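Local structure of putative uncharacterized protein (Leishmania major, 3M3I) at residues G36-E41 with P69-H74; S45-D50 with R57-T62; N51-R56 with R77-E82; D90-H95 with F156-A161; V96-P101 with T149-A154. The protein is of unknown function but belongs to the DUF985 family of the cupin superfamily, whose members share a small beta-barrel fold and often bind ligands inside it. All coordinates share one frame; numbering follows the deposited sequence.

The five contacts follow the double-sheet architecture of a cupin barrel. Interactions 1, 2 and 3 involve the first half of the chain: interaction 2 is nested within the loop closed by interaction 1, and interaction 3 crosses both in chain order. Interaction 5 is likewise nested inside interaction 4, and both use strand 92-98. Interactions 1 and 4 have centres about 10 Å apart and meet through Ser73 and Ser158, whereas interactions 2 and 4 are about 27 Å apart. Interactions 3 and 5, whose centres are about 12 Å apart, adjoin where strands 81-87 and 147-150 pair. Interactions 2 and 3 both touch the second subunit, so that end of the fold lies at the interface of the two-chain assembly.

Interaction 1: G36-E41 with P69-H74; sequences GGYYSE and PESPSH
Ser71 overlaps the Tyr38 ring with its CB, which comes within 3.8 Å of Tyr38 CE1 at an oblique slant to the ring. Its hydroxyl turns instead to the backbone beside that ring. With OG anti to the backbone N of its own residue (chi1 -157°), Ser71 OG accepts a hydrogen bond from Gly37 N at 2.9 Å, bent to 136° at the hydrogen. The serine thus uses both of its side-chain atoms, carbon against the aromatic ring and oxygen against the main chain. One residue earlier, the two backbones come together directly: Gly36 CA lies 3.3 Å from Pro72 O in a CA-H...O contact with an angle of 154° at the hydrogen. A CB on Gly36 would run into that same carbonyl oxygen, and the backbone angles of this residue call for glycine in their own right. Gly37, with positive phi, is likewise at a conformation that favours glycine. Neighbouring residues anchor the two sides further, since Glu35 receives Ser73 OG on its carboxylate and pairs with His74 through its backbone. Tyr38 meanwhile joins Leu66 of strand 56-67 by backbone hydrogen bonding. The contact is therefore a tight junction of two loops in which both glycines adopt backbone angles that favour glycine, packing the entry to strand 38-44 against the connection into strand 73-74 at one end of the cupin beta-barrel.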
# COMPACT_ATOMS: atom_id res chain seq x y z
N GLY A 36 -13.17 -11.74 9.20
CA GLY A 36 -13.81 -10.78 10.08
C GLY A 36 -13.57 -9.43 9.46
O GLY A 36 -13.02 -9.37 8.36
N GLY A 37 -13.98 -8.36 10.12
CA GLY A 37 -13.81 -7.02 9.58
C GLY A 37 -14.47 -6.83 8.24
O GLY A 37 -15.21 -7.67 7.78
N TYR A 38 -14.18 -5.70 7.59
CA TYR A 38 -14.88 -5.30 6.37
C TYR A 38 -13.88 -5.08 5.21
O TYR A 38 -12.71 -4.80 5.45
CB TYR A 38 -15.73 -4.06 6.65
CG TYR A 38 -16.71 -4.30 7.80
CD1 TYR A 38 -16.30 -4.19 9.12
CD2 TYR A 38 -18.03 -4.65 7.56
CE1 TYR A 38 -17.18 -4.43 10.17
CE2 TYR A 38 -18.92 -4.88 8.60
CZ TYR A 38 -18.48 -4.77 9.91
OH TYR A 38 -19.35 -5.00 10.97
N TYR A 39 -14.32 -5.24 3.97
CA TYR A 39 -13.41 -5.11 2.84
C TYR A 39 -14.05 -4.86 1.47
O TYR A 39 -15.24 -4.96 1.30
CB TYR A 39 -12.52 -6.34 2.76
CG TYR A 39 -13.03 -7.43 1.87
CD1 TYR A 39 -12.29 -7.87 0.78
CD2 TYR A 39 -14.25 -8.04 2.11
CE1 TYR A 39 -12.76 -8.87 -0.04
CE2 TYR A 39 -14.72 -9.04 1.29
CZ TYR A 39 -13.97 -9.44 0.22
OH TYR A 39 -14.43 -10.45 -0.59
N SER A 40 -13.20 -4.51 0.50
CA SER A 40 -13.58 -4.60 -0.90
C SER A 40 -12.35 -4.69 -1.79
O SER A 40 -11.34 -4.08 -1.51
CB SER A 40 -14.44 -3.41 -1.32
OG SER A 40 -13.70 -2.21 -1.20
N GLU A 41 -12.45 -5.46 -2.86
CA GLU A 41 -11.41 -5.50 -3.88
C GLU A 41 -11.32 -4.14 -4.59
O GLU A 41 -12.32 -3.44 -4.74
CB GLU A 41 -11.69 -6.64 -4.87
CG GLU A 41 -11.65 -8.03 -4.22
CD GLU A 41 -11.90 -9.19 -5.20
OE1 GLU A 41 -11.43 -9.11 -6.35
OE2 GLU A 41 -12.56 -10.19 -4.81
N PRO A 69 -13.77 -2.98 16.98
CA PRO A 69 -13.65 -3.83 18.18
C PRO A 69 -14.62 -5.02 18.19
O PRO A 69 -14.29 -6.07 18.74
CB PRO A 69 -13.95 -2.86 19.32
CG PRO A 69 -13.72 -1.50 18.76
CD PRO A 69 -14.10 -1.59 17.32
N GLU A 70 -15.79 -4.86 17.57
CA GLU A 70 -16.79 -5.93 17.46
C GLU A 70 -16.50 -6.87 16.27
O GLU A 70 -17.09 -7.94 16.19
CB GLU A 70 -18.20 -5.35 17.35
CG GLU A 70 -18.70 -4.62 18.62
CD GLU A 70 -20.22 -4.34 18.61
OE1 GLU A 70 -20.88 -4.66 17.60
OE2 GLU A 70 -20.75 -3.79 19.61
N SER A 71 -15.60 -6.46 15.36
CA SER A 71 -15.26 -7.27 14.18
C SER A 71 -13.74 -7.36 13.91
O SER A 71 -13.23 -6.81 12.94
CB SER A 71 -15.98 -6.74 12.94
OG SER A 71 -16.10 -7.76 11.96
N PRO A 72 -13.01 -8.09 14.76
CA PRO A 72 -11.60 -8.35 14.48
C PRO A 72 -11.40 -9.29 13.31
O PRO A 72 -12.31 -9.99 12.94
CB PRO A 72 -11.11 -9.00 15.77
CG PRO A 72 -12.33 -9.57 16.40
CD PRO A 72 -13.45 -8.67 16.04
N SER A 73 -10.21 -9.29 12.71
CA SER A 73 -9.84 -10.29 11.71
C SER A 73 -9.24 -11.47 12.47
O SER A 73 -8.28 -11.30 13.19
CB SER A 73 -8.83 -9.71 10.71
OG SER A 73 -8.00 -10.68 10.10
N HIS A 74 -9.81 -12.65 12.33
CA HIS A 74 -9.39 -13.80 13.14
C HIS A 74 -8.21 -14.49 12.50
O HIS A 74 -7.95 -14.31 11.32
CB HIS A 74 -10.54 -14.79 13.31
CG HIS A 74 -11.68 -14.24 14.10
ND1 HIS A 74 -12.67 -13.47 13.54
CD2 HIS A 74 -11.99 -14.35 15.41
CE1 HIS A 74 -13.54 -13.12 14.47
NE2 HIS A 74 -13.14 -13.64 15.62

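Interaction 2: S45-D50 with R57-T62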
# COMPACT_ATOMS: atom_id res chain seq x y z
N SER A 45 -3.63 -6.85 -10.61
CA SER A 45 -2.66 -6.83 -11.73
C SER A 45 -3.14 -7.56 -12.98
O SER A 45 -3.66 -8.66 -12.91
CB SER A 45 -1.32 -7.44 -11.29
OG SER A 45 -0.36 -7.45 -12.36
N ALA A 46 -2.92 -6.94 -14.14
CA ALA A 46 -3.16 -7.59 -15.42
C ALA A 46 -2.19 -8.75 -15.65
O ALA A 46 -2.53 -9.71 -16.34
CB ALA A 46 -3.04 -6.58 -16.54
N HIS A 47 -1.00 -8.65 -15.07
CA HIS A 47 0.12 -9.56 -15.31
C HIS A 47 0.15 -10.68 -14.27
O HIS A 47 0.07 -10.41 -13.07
CB HIS A 47 1.43 -8.76 -15.27
CG HIS A 47 2.68 -9.58 -15.40
ND1 HIS A 47 3.14 -10.05 -16.61
CD2 HIS A 47 3.59 -9.96 -14.47
CE1 HIS A 47 4.27 -10.71 -16.41
NE2 HIS A 47 4.57 -10.67 -15.13
N LYS A 48 0.25 -11.92 -14.73
CA LYS A 48 0.27 -13.09 -13.87
C LYS A 48 1.69 -13.61 -13.62
O LYS A 48 2.56 -13.51 -14.49
CB LYS A 48 -0.56 -14.22 -14.50
CG LYS A 48 -2.06 -13.97 -14.53
CD LYS A 48 -2.83 -15.30 -14.47
CE LYS A 48 -4.33 -15.13 -14.20
NZ LYS A 48 -5.22 -15.49 -15.37
N VAL A 49 1.91 -14.19 -12.44
CA VAL A 49 3.22 -14.68 -12.04
C VAL A 49 3.04 -16.01 -11.33
O VAL A 49 1.91 -16.38 -10.99
CB VAL A 49 3.96 -13.65 -11.10
CG1 VAL A 49 4.06 -12.33 -11.76
CG2 VAL A 49 3.24 -13.48 -9.76
N ASP A 50 4.14 -16.71 -11.10
CA ASP A 50 4.17 -17.91 -10.27
C ASP A 50 4.43 -17.51 -8.81
O ASP A 50 5.38 -16.77 -8.50
CB ASP A 50 5.27 -18.87 -10.74
CG ASP A 50 4.90 -19.63 -12.03
OD1 ASP A 50 3.72 -20.01 -12.23
OD2 ASP A 50 5.81 -19.88 -12.84
N ARG A 57 -0.78 -16.71 -10.27
CA ARG A 57 -1.49 -15.70 -9.50
C ARG A 57 -1.25 -14.35 -10.15
O ARG A 57 -0.31 -14.21 -10.94
CB ARG A 57 -0.96 -15.67 -8.08
CG ARG A 57 -1.16 -16.96 -7.31
CD ARG A 57 -2.57 -17.08 -6.75
NE ARG A 57 -2.75 -18.36 -6.06
CZ ARG A 57 -3.14 -19.50 -6.65
NH1 ARG A 57 -3.39 -19.53 -7.95
NH2 ARG A 57 -3.26 -20.61 -5.92
N HIS A 58 -2.10 -13.39 -9.87
CA HIS A 58 -1.84 -12.01 -10.26
C HIS A 58 -0.57 -11.52 -9.55
O HIS A 58 -0.31 -11.93 -8.41
CB HIS A 58 -3.03 -11.10 -9.87
CG HIS A 58 -4.30 -11.45 -10.58
ND1 HIS A 58 -5.28 -12.25 -10.01
CD2 HIS A 58 -4.75 -11.13 -11.81
CE1 HIS A 58 -6.27 -12.39 -10.88
NE2 HIS A 58 -5.97 -11.72 -11.98
N ALA A 59 0.22 -10.68 -10.21
CA ALA A 59 1.40 -10.09 -9.58
C ALA A 59 1.05 -9.60 -8.19
O ALA A 59 1.71 -9.95 -7.21
CB ALA A 59 1.97 -8.94 -10.41
N TYR A 60 0.01 -8.77 -8.11
CA TYR A 60 -0.52 -8.27 -6.86
C TYR A 60 -2.04 -8.16 -6.94
O TYR A 60 -2.61 -8.14 -8.02
CB TYR A 60 0.06 -6.90 -6.53
CG TYR A 60 -0.40 -5.82 -7.47
CD1 TYR A 60 -1.49 -5.02 -7.17
CD2 TYR A 60 0.24 -5.60 -8.68
CE1 TYR A 60 -1.92 -4.05 -8.04
CE2 TYR A 60 -0.20 -4.62 -9.56
CZ TYR A 60 -1.28 -3.85 -9.23
OH TYR A 60 -1.71 -2.88 -10.10
N THR A 61 -2.66 -8.10 -5.77
CA THR A 61 -4.06 -7.80 -5.60
C THR A 61 -4.11 -6.84 -4.43
O THR A 61 -3.28 -6.95 -3.54
CB THR A 61 -4.89 -9.06 -5.30
OG1 THR A 61 -4.37 -9.73 -4.16
CG2 THR A 61 -4.88 -10.04 -6.48
N THR A 62 -5.03 -5.89 -4.44
CA THR A 62 -5.15 -4.92 -3.33
C THR A 62 -6.58 -4.86 -2.82
O THR A 62 -7.51 -5.24 -3.53
CB THR A 62 -4.72 -3.46 -3.71
OG1 THR A 62 -5.84 -2.77 -4.26
CG2 THR A 62 -3.56 -3.44 -4.70
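The Tyr60 ring carries Ser45 on one face, with Ser45 N 4.0 Å above the plane and over its centre, while Ser45 CB comes to 3.5 Å from Tyr60 CE2. The His58 ring instead receives Ser45 O at its edge, near the ring plane, where CD2 is the closest atom; Lys48 CE approaches that ring obliquely. At the edge of the His47 ring lies Ala59 CB. Ser45 is thus held between two aromatic residues, and its N donates to Tyr60 O at 3.1 Å. Its OG is anti to the backbone N (chi1 179°), which brings it to 3.4 Å from Ala59 CB and lets it accept from His47 N in an ST turn. Beyond the turn, His47 O receives Ala59 N at 2.9 Å. Val49 and Arg57 form an antiparallel hydrogen-bonded pair, with Val49 N to Arg57 O at 2.7 Å and the return bond from Arg57 N to Val49 O at 2.8 Å. Val49 CG1 also packs on Ala59 CB. The polar ends reach further: Arg57 forms a salt bridge with Asp186, while Tyr60 OH and His47 NE2 bond to Asp81 and Asp50 of the second subunit. This is a beta hairpin formed by strands 48-50 and 56-67, with its flank at the dimer interface.

Interaction 3: N51-R56 with R77-E82; sequences NEEGNR and RLCSDE
Glu52 OE1 and Ser80 OG meet at 3.0 Å, close enough for a hydrogen bond, although the serine proton has another acceptor within reach. The other carboxylate oxygen, Glu52 OE2, accepts a hydrogen bond from a water at 2.7 Å, and this water accepts from Asp81 N. A bend at chi2 (83°) swings Glu52 CD back over Cys79 O, 3.3 Å away, and the carboxylate thereby spans the backbone of Cys79 and Ser80. Cys79 SG has two polar neighbours, Asn51 ND2 at 3.7 Å and Glu53 OE1 at 3.5 Å, about 75° apart as seen from the sulfur. A second water donates to Ser80 OG at 2.7 Å and is only weakly held by Asn51 ND2.

Behind this shell, Asn51 fixes the loop. Its OD1 accepts from Glu53 N and, at 2.7 Å, from Asn55 N; the two donors reach it from opposite faces of the carboxamide plane. Further out, Pro180 packs on Asn51 and Glu52, and Asp81 pairs with Ser179 through the backbone. The bond from Glu53 N makes an Asx turn, combined with a type I beta turn from Asn51 to Gly54 in the loop of the hairpin between strands 48-50 and 56-67.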
# COMPACT_ATOMS: atom_id res chain seq x y z
N ASN A 51 3.57 -17.99 -7.91
CA ASN A 51 3.73 -17.70 -6.50
C ASN A 51 4.78 -18.61 -5.79
O ASN A 51 5.48 -19.38 -6.43
CB ASN A 51 2.36 -17.76 -5.80
CG ASN A 51 1.85 -19.16 -5.72
OD1 ASN A 51 2.49 -20.09 -6.23
ND2 ASN A 51 0.70 -19.35 -5.07
N GLU A 52 4.88 -18.51 -4.47
CA GLU A 52 5.84 -19.31 -3.71
C GLU A 52 5.65 -20.82 -3.85
O GLU A 52 6.57 -21.57 -3.58
CB GLU A 52 5.80 -18.94 -2.22
CG GLU A 52 6.33 -17.53 -1.88
CD GLU A 52 5.31 -16.41 -2.08
OE1 GLU A 52 4.25 -16.64 -2.73
OE2 GLU A 52 5.57 -15.30 -1.58
N GLU A 53 4.45 -21.26 -4.26
CA GLU A 53 4.12 -22.70 -4.34
C GLU A 53 3.94 -23.21 -5.77
O GLU A 53 3.49 -24.33 -5.96
CB GLU A 53 2.84 -22.99 -3.53
CG GLU A 53 3.00 -22.94 -2.01
CD GLU A 53 1.65 -22.83 -1.26
OE1 GLU A 53 0.66 -22.31 -1.84
OE2 GLU A 53 1.60 -23.27 -0.08
N GLY A 54 4.29 -22.40 -6.76
CA GLY A 54 4.23 -22.84 -8.15
C GLY A 54 3.02 -22.35 -8.95
O GLY A 54 3.03 -22.42 -10.18
N ASN A 55 2.00 -21.85 -8.26
CA ASN A 55 0.72 -21.54 -8.87
C ASN A 55 0.64 -20.17 -9.54
O ASN A 55 1.24 -19.21 -9.08
CB ASN A 55 -0.37 -21.62 -7.80
CG ASN A 55 -0.40 -22.97 -7.09
OD1 ASN A 55 -0.26 -24.02 -7.71
ND2 ASN A 55 -0.60 -22.94 -5.78
N ARG A 56 -0.14 -20.09 -10.61
CA ARG A 56 -0.35 -18.82 -11.32
C ARG A 56 -1.28 -17.91 -10.54
O ARG A 56 -2.41 -18.29 -10.19
CB ARG A 56 -0.93 -19.05 -12.72
CG ARG A 56 -0.05 -19.92 -13.61
CD ARG A 56 1.28 -19.27 -13.93
NE ARG A 56 1.15 -18.20 -14.91
CZ ARG A 56 2.16 -17.46 -15.34
NH1 ARG A 56 3.38 -17.66 -14.88
NH2 ARG A 56 1.95 -16.50 -16.24
N ARG A 77 -4.07 -17.64 7.53
CA ARG A 77 -2.76 -17.76 6.94
C ARG A 77 -2.83 -17.64 5.42
O ARG A 77 -3.78 -18.10 4.79
CB ARG A 77 -2.11 -19.08 7.37
CG ARG A 77 -0.73 -19.33 6.80
CD ARG A 77 -0.48 -20.80 6.66
NE ARG A 77 -0.07 -21.42 7.92
CZ ARG A 77 -0.35 -22.66 8.29
NH1 ARG A 77 -1.10 -23.46 7.53
NH2 ARG A 77 0.10 -23.11 9.44
N LEU A 78 -1.81 -16.99 4.85
CA LEU A 78 -1.68 -16.82 3.41
C LEU A 78 -0.43 -17.57 3.00
O LEU A 78 0.20 -18.21 3.82
CB LEU A 78 -1.57 -15.33 3.05
CG LEU A 78 -2.79 -14.45 3.38
CD1 LEU A 78 -2.44 -12.97 3.34
CD2 LEU A 78 -3.95 -14.72 2.44
N CYS A 79 -0.09 -17.53 1.72
CA CYS A 79 1.19 -18.07 1.28
C CYS A 79 2.08 -17.01 0.62
O CYS A 79 3.21 -17.30 0.28
CB CYS A 79 0.97 -19.28 0.36
SG CYS A 79 0.98 -18.90 -1.37
N SER A 80 1.58 -15.79 0.46
CA SER A 80 2.37 -14.66 0.02
C SER A 80 2.36 -13.56 1.08
O SER A 80 1.52 -13.57 1.97
CB SER A 80 1.81 -14.13 -1.30
OG SER A 80 1.72 -15.16 -2.26
N ASP A 81 3.31 -12.63 0.99
CA ASP A 81 3.40 -11.47 1.89
C ASP A 81 2.18 -10.58 1.72
O ASP A 81 1.65 -10.45 0.62
CB ASP A 81 4.61 -10.58 1.57
CG ASP A 81 5.93 -11.27 1.76
OD1 ASP A 81 6.92 -10.76 1.20
OD2 ASP A 81 6.01 -12.30 2.46
N GLU A 82 1.76 -9.95 2.81
CA GLU A 82 0.70 -8.96 2.75
C GLU A 82 1.12 -7.67 3.46
O GLU A 82 1.48 -7.67 4.64
CB GLU A 82 -0.56 -9.53 3.39
CG GLU A 82 -1.72 -8.56 3.34
CD GLU A 82 -2.99 -9.13 3.93
OE1 GLU A 82 -2.93 -9.79 4.99
OE2 GLU A 82 -4.05 -8.89 3.32
O HOH W 1 -0.07 -16.11 -4.04
O HOH W 2 5.36 -12.64 -1.14

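Interaction 4: D90-H95 with F156-A161; sequences DPLQLH and FGSSVA
Gln93, Leu94 and His95 pair with Ser159, Ser158 and Gly157 in an antiparallel strand contact inside the five-stranded sheet of the cupin fold. Gln93 and Ser159 form a hydrogen-bonded pair, with Gln93 N to Ser159 O and Ser159 N to Gln93 O both at 2.9 Å. Leu94 and Ser158 are the non-hydrogen-bonded pair, and His95 with Gly157 is hydrogen-bonded again, the bond from His95 N to Gly157 O being almost straight (179°). On the face shared by Gln93, His95 and Ser159, a side-chain hydrogen bond spans the strands: His95 NE2 and Ser159 OG, either a possible donor, lie 3.0 Å apart, the hydroxyl at the ring edge. The other imidazole nitrogen is weakly bonded to Tyr131. Just before strand 92-98 begins and just after 155-159 ends, Val160 CG1 packs on Asp90 CB at 3.7 Å, the side chains crossing at about a right angle. A water donates to Pro91 O and accepts from Ala161 N. On the opposite face, Leu92 CD2 approaches Ser158 CB at 4.1 Å, and Leu92 and Leu94 touch Trp84 of strand 81-87. Strand 92-98 lies between 130-136 and 155-159, and the latter continues the sheet to strand 76-77.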
# COMPACT_ATOMS: atom_id res chain seq x y z
N ASP A 90 -8.29 4.79 14.42
CA ASP A 90 -7.33 4.22 15.36
C ASP A 90 -6.21 3.37 14.70
O ASP A 90 -6.37 2.85 13.58
CB ASP A 90 -8.05 3.34 16.37
CG ASP A 90 -9.05 4.10 17.23
OD1 ASP A 90 -8.72 5.20 17.75
OD2 ASP A 90 -10.17 3.58 17.41
N PRO A 91 -5.08 3.20 15.43
CA PRO A 91 -4.10 2.19 15.05
C PRO A 91 -4.69 0.81 15.00
O PRO A 91 -5.55 0.48 15.82
CB PRO A 91 -3.07 2.25 16.19
CG PRO A 91 -3.65 3.06 17.24
CD PRO A 91 -4.61 4.00 16.57
N LEU A 92 -4.21 0.02 14.06
CA LEU A 92 -4.62 -1.35 13.88
C LEU A 92 -3.56 -2.23 14.56
O LEU A 92 -2.37 -2.15 14.23
CB LEU A 92 -4.67 -1.66 12.39
CG LEU A 92 -5.51 -2.83 11.89
CD1 LEU A 92 -6.89 -2.35 11.51
CD2 LEU A 92 -4.83 -3.46 10.70
N GLN A 93 -3.98 -3.06 15.52
CA GLN A 93 -3.06 -3.97 16.16
C GLN A 93 -3.05 -5.28 15.41
O GLN A 93 -4.07 -5.96 15.30
CB GLN A 93 -3.43 -4.20 17.62
CG GLN A 93 -2.36 -4.96 18.37
CD GLN A 93 -2.66 -5.15 19.83
OE1 GLN A 93 -3.25 -4.30 20.47
NE2 GLN A 93 -2.23 -6.27 20.37
N LEU A 94 -1.88 -5.60 14.86
CA LEU A 94 -1.66 -6.81 14.11
C LEU A 94 -1.05 -7.82 15.06
O LEU A 94 -0.10 -7.50 15.78
CB LEU A 94 -0.69 -6.55 12.95
CG LEU A 94 -1.26 -6.06 11.63
CD1 LEU A 94 -0.14 -5.57 10.72
CD2 LEU A 94 -2.02 -7.21 10.97
N HIS A 95 -1.59 -9.02 15.05
CA HIS A 95 -1.12 -10.11 15.89
C HIS A 95 -0.48 -11.13 14.97
O HIS A 95 -1.19 -11.88 14.32
CB HIS A 95 -2.31 -10.75 16.63
CG HIS A 95 -3.07 -9.79 17.50
ND1 HIS A 95 -3.17 -9.92 18.86
CD2 HIS A 95 -3.78 -8.68 17.18
CE1 HIS A 95 -3.90 -8.94 19.35
NE2 HIS A 95 -4.28 -8.17 18.34
N PHE A 156 -1.73 -15.00 11.41
CA PHE A 156 -1.95 -13.62 11.84
C PHE A 156 -3.40 -13.14 11.83
O PHE A 156 -4.26 -13.69 11.14
CB PHE A 156 -1.10 -12.68 11.00
CG PHE A 156 -1.56 -12.55 9.58
CD1 PHE A 156 -1.47 -13.60 8.70
CD2 PHE A 156 -2.05 -11.35 9.10
CE1 PHE A 156 -1.87 -13.47 7.40
CE2 PHE A 156 -2.44 -11.22 7.79
CZ PHE A 156 -2.35 -12.28 6.94
N GLY A 157 -3.67 -12.07 12.58
CA GLY A 157 -5.02 -11.49 12.67
C GLY A 157 -4.93 -10.04 13.06
O GLY A 157 -3.83 -9.55 13.26
N SER A 158 -6.06 -9.34 13.17
CA SER A 158 -6.03 -7.95 13.56
C SER A 158 -7.18 -7.55 14.49
O SER A 158 -8.20 -8.21 14.53
CB SER A 158 -5.97 -7.03 12.34
OG SER A 158 -7.22 -6.87 11.71
N SER A 159 -6.96 -6.47 15.26
CA SER A 159 -7.95 -5.96 16.20
C SER A 159 -7.76 -4.48 16.47
O SER A 159 -6.71 -3.91 16.17
CB SER A 159 -7.91 -6.73 17.53
OG SER A 159 -6.73 -6.45 18.25
N VAL A 160 -8.80 -3.86 17.03
CA VAL A 160 -8.75 -2.46 17.44
C VAL A 160 -9.24 -2.34 18.87
O VAL A 160 -10.22 -2.99 19.25
CB VAL A 160 -9.64 -1.58 16.55
CG1 VAL A 160 -9.38 -0.10 16.84
CG2 VAL A 160 -9.40 -1.89 15.07
N ALA A 161 -8.56 -1.51 19.65
CA ALA A 161 -8.86 -1.32 21.07
C ALA A 161 -10.19 -0.57 21.25
O ALA A 161 -10.52 0.32 20.46
CB ALA A 161 -7.72 -0.56 21.78
O HOH W 3 -6.12 0.15 18.41

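Interaction 5: V96-P101 with T149-A154; sequences VILKDP and TVPGGA
Leu98 and Pro151 cross obliquely, with the leucine CD2 methyl lying 3.8 Å from Pro151 CD and 4.0 Å from Pro151 CG. Val96 works through a single branch: its CG1, anti to the backbone N (chi1 -177°), touches both Ala154 CB at 4.0 Å and Val150 CG1 at 4.2 Å. The methyl of Ala154 in turn sits 3.4 Å from Ile97 O, while Ala154 CA is 3.3 Å from the same carbonyl oxygen. At the outer end, Lys99 directs CB to 3.7 Å from Gly153 O and, with CG anti to its backbone N, runs extended past the glycine. A CB on Gly153 would be tight against Lys99 CD, and the backbone angles there themselves call for glycine. Gly153 belongs to the type II beta turn from Pro151 to Ala154, closed by the bond from Ala154 N to Pro151 O at 3.1 Å. Outside the contact, Tyr128 bonds to Gly153 O and Asp81 to Gly152 N, which ties the turn to two further residues, and Val150 pairs with Glu82. No hydrogen bond joins the two segments, so their cohesion rests on van der Waals packing of aliphatic groups, while Gly152 N and Gly153 O find their partners outside both segments.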
# COMPACT_ATOMS: atom_id res chain seq x y z
N VAL A 96 0.84 -11.15 14.91
CA VAL A 96 1.56 -11.94 13.91
C VAL A 96 2.37 -13.07 14.55
O VAL A 96 3.31 -12.81 15.29
CB VAL A 96 2.52 -11.04 13.09
CG1 VAL A 96 3.22 -11.83 12.01
CG2 VAL A 96 1.78 -9.86 12.47
N ILE A 97 2.01 -14.33 14.28
CA ILE A 97 2.86 -15.45 14.68
C ILE A 97 3.65 -15.85 13.44
O ILE A 97 3.08 -16.29 12.46
CB ILE A 97 2.06 -16.65 15.21
CG1 ILE A 97 1.04 -16.23 16.27
CG2 ILE A 97 3.03 -17.69 15.78
CD1 ILE A 97 -0.12 -17.21 16.45
N LEU A 98 4.97 -15.68 13.46
CA LEU A 98 5.80 -15.94 12.28
C LEU A 98 6.11 -17.42 12.20
O LEU A 98 6.29 -18.04 13.22
CB LEU A 98 7.11 -15.16 12.36
CG LEU A 98 7.06 -13.66 12.60
CD1 LEU A 98 8.46 -13.15 12.93
CD2 LEU A 98 6.49 -12.91 11.39
N LYS A 99 6.18 -17.96 10.99
CA LYS A 99 6.62 -19.34 10.77
C LYS A 99 8.10 -19.49 11.13
O LYS A 99 8.49 -20.48 11.74
CB LYS A 99 6.41 -19.74 9.31
CG LYS A 99 6.51 -21.22 9.04
CD LYS A 99 6.05 -21.51 7.62
CE LYS A 99 5.89 -23.00 7.35
NZ LYS A 99 5.18 -23.25 6.05
N ASP A 100 8.91 -18.53 10.72
CA ASP A 100 10.25 -18.31 11.29
C ASP A 100 10.40 -16.80 11.44
O ASP A 100 9.67 -16.05 10.79
CB ASP A 100 11.37 -18.83 10.38
CG ASP A 100 11.02 -20.13 9.69
OD1 ASP A 100 11.46 -21.20 10.15
OD2 ASP A 100 10.32 -20.07 8.66
N PRO A 101 11.34 -16.33 12.29
CA PRO A 101 11.72 -14.90 12.32
C PRO A 101 11.95 -14.28 10.92
O PRO A 101 13.08 -13.93 10.56
CB PRO A 101 13.00 -14.92 13.15
CG PRO A 101 12.79 -16.06 14.11
CD PRO A 101 11.96 -17.09 13.39
N THR A 149 4.56 -5.25 6.69
CA THR A 149 4.38 -6.42 5.83
C THR A 149 4.36 -7.71 6.65
O THR A 149 5.31 -8.02 7.35
CB THR A 149 5.49 -6.52 4.77
OG1 THR A 149 5.38 -5.43 3.87
CG2 THR A 149 5.39 -7.81 3.97
N VAL A 150 3.26 -8.46 6.52
CA VAL A 150 3.09 -9.73 7.22
C VAL A 150 3.68 -10.79 6.32
O VAL A 150 3.19 -10.98 5.21
CB VAL A 150 1.60 -10.02 7.51
CG1 VAL A 150 1.44 -11.35 8.22
CG2 VAL A 150 0.99 -8.90 8.34
N PRO A 151 4.75 -11.48 6.76
CA PRO A 151 5.38 -12.40 5.81
C PRO A 151 4.48 -13.59 5.50
O PRO A 151 3.74 -14.05 6.38
CB PRO A 151 6.65 -12.85 6.54
CG PRO A 151 6.88 -11.82 7.61
CD PRO A 151 5.51 -11.40 8.02
N GLY A 152 4.52 -14.05 4.25
CA GLY A 152 3.83 -15.27 3.85
C GLY A 152 4.18 -16.42 4.78
O GLY A 152 5.33 -16.62 5.14
N GLY A 153 3.17 -17.17 5.18
CA GLY A 153 3.34 -18.31 6.05
C GLY A 153 3.06 -17.97 7.50
O GLY A 153 2.99 -18.86 8.32
N ALA A 154 2.90 -16.69 7.81
CA ALA A 154 2.56 -16.28 9.16
C ALA A 154 1.10 -16.59 9.48
O ALA A 154 0.23 -16.43 8.62
CB ALA A 154 2.84 -14.79 9.37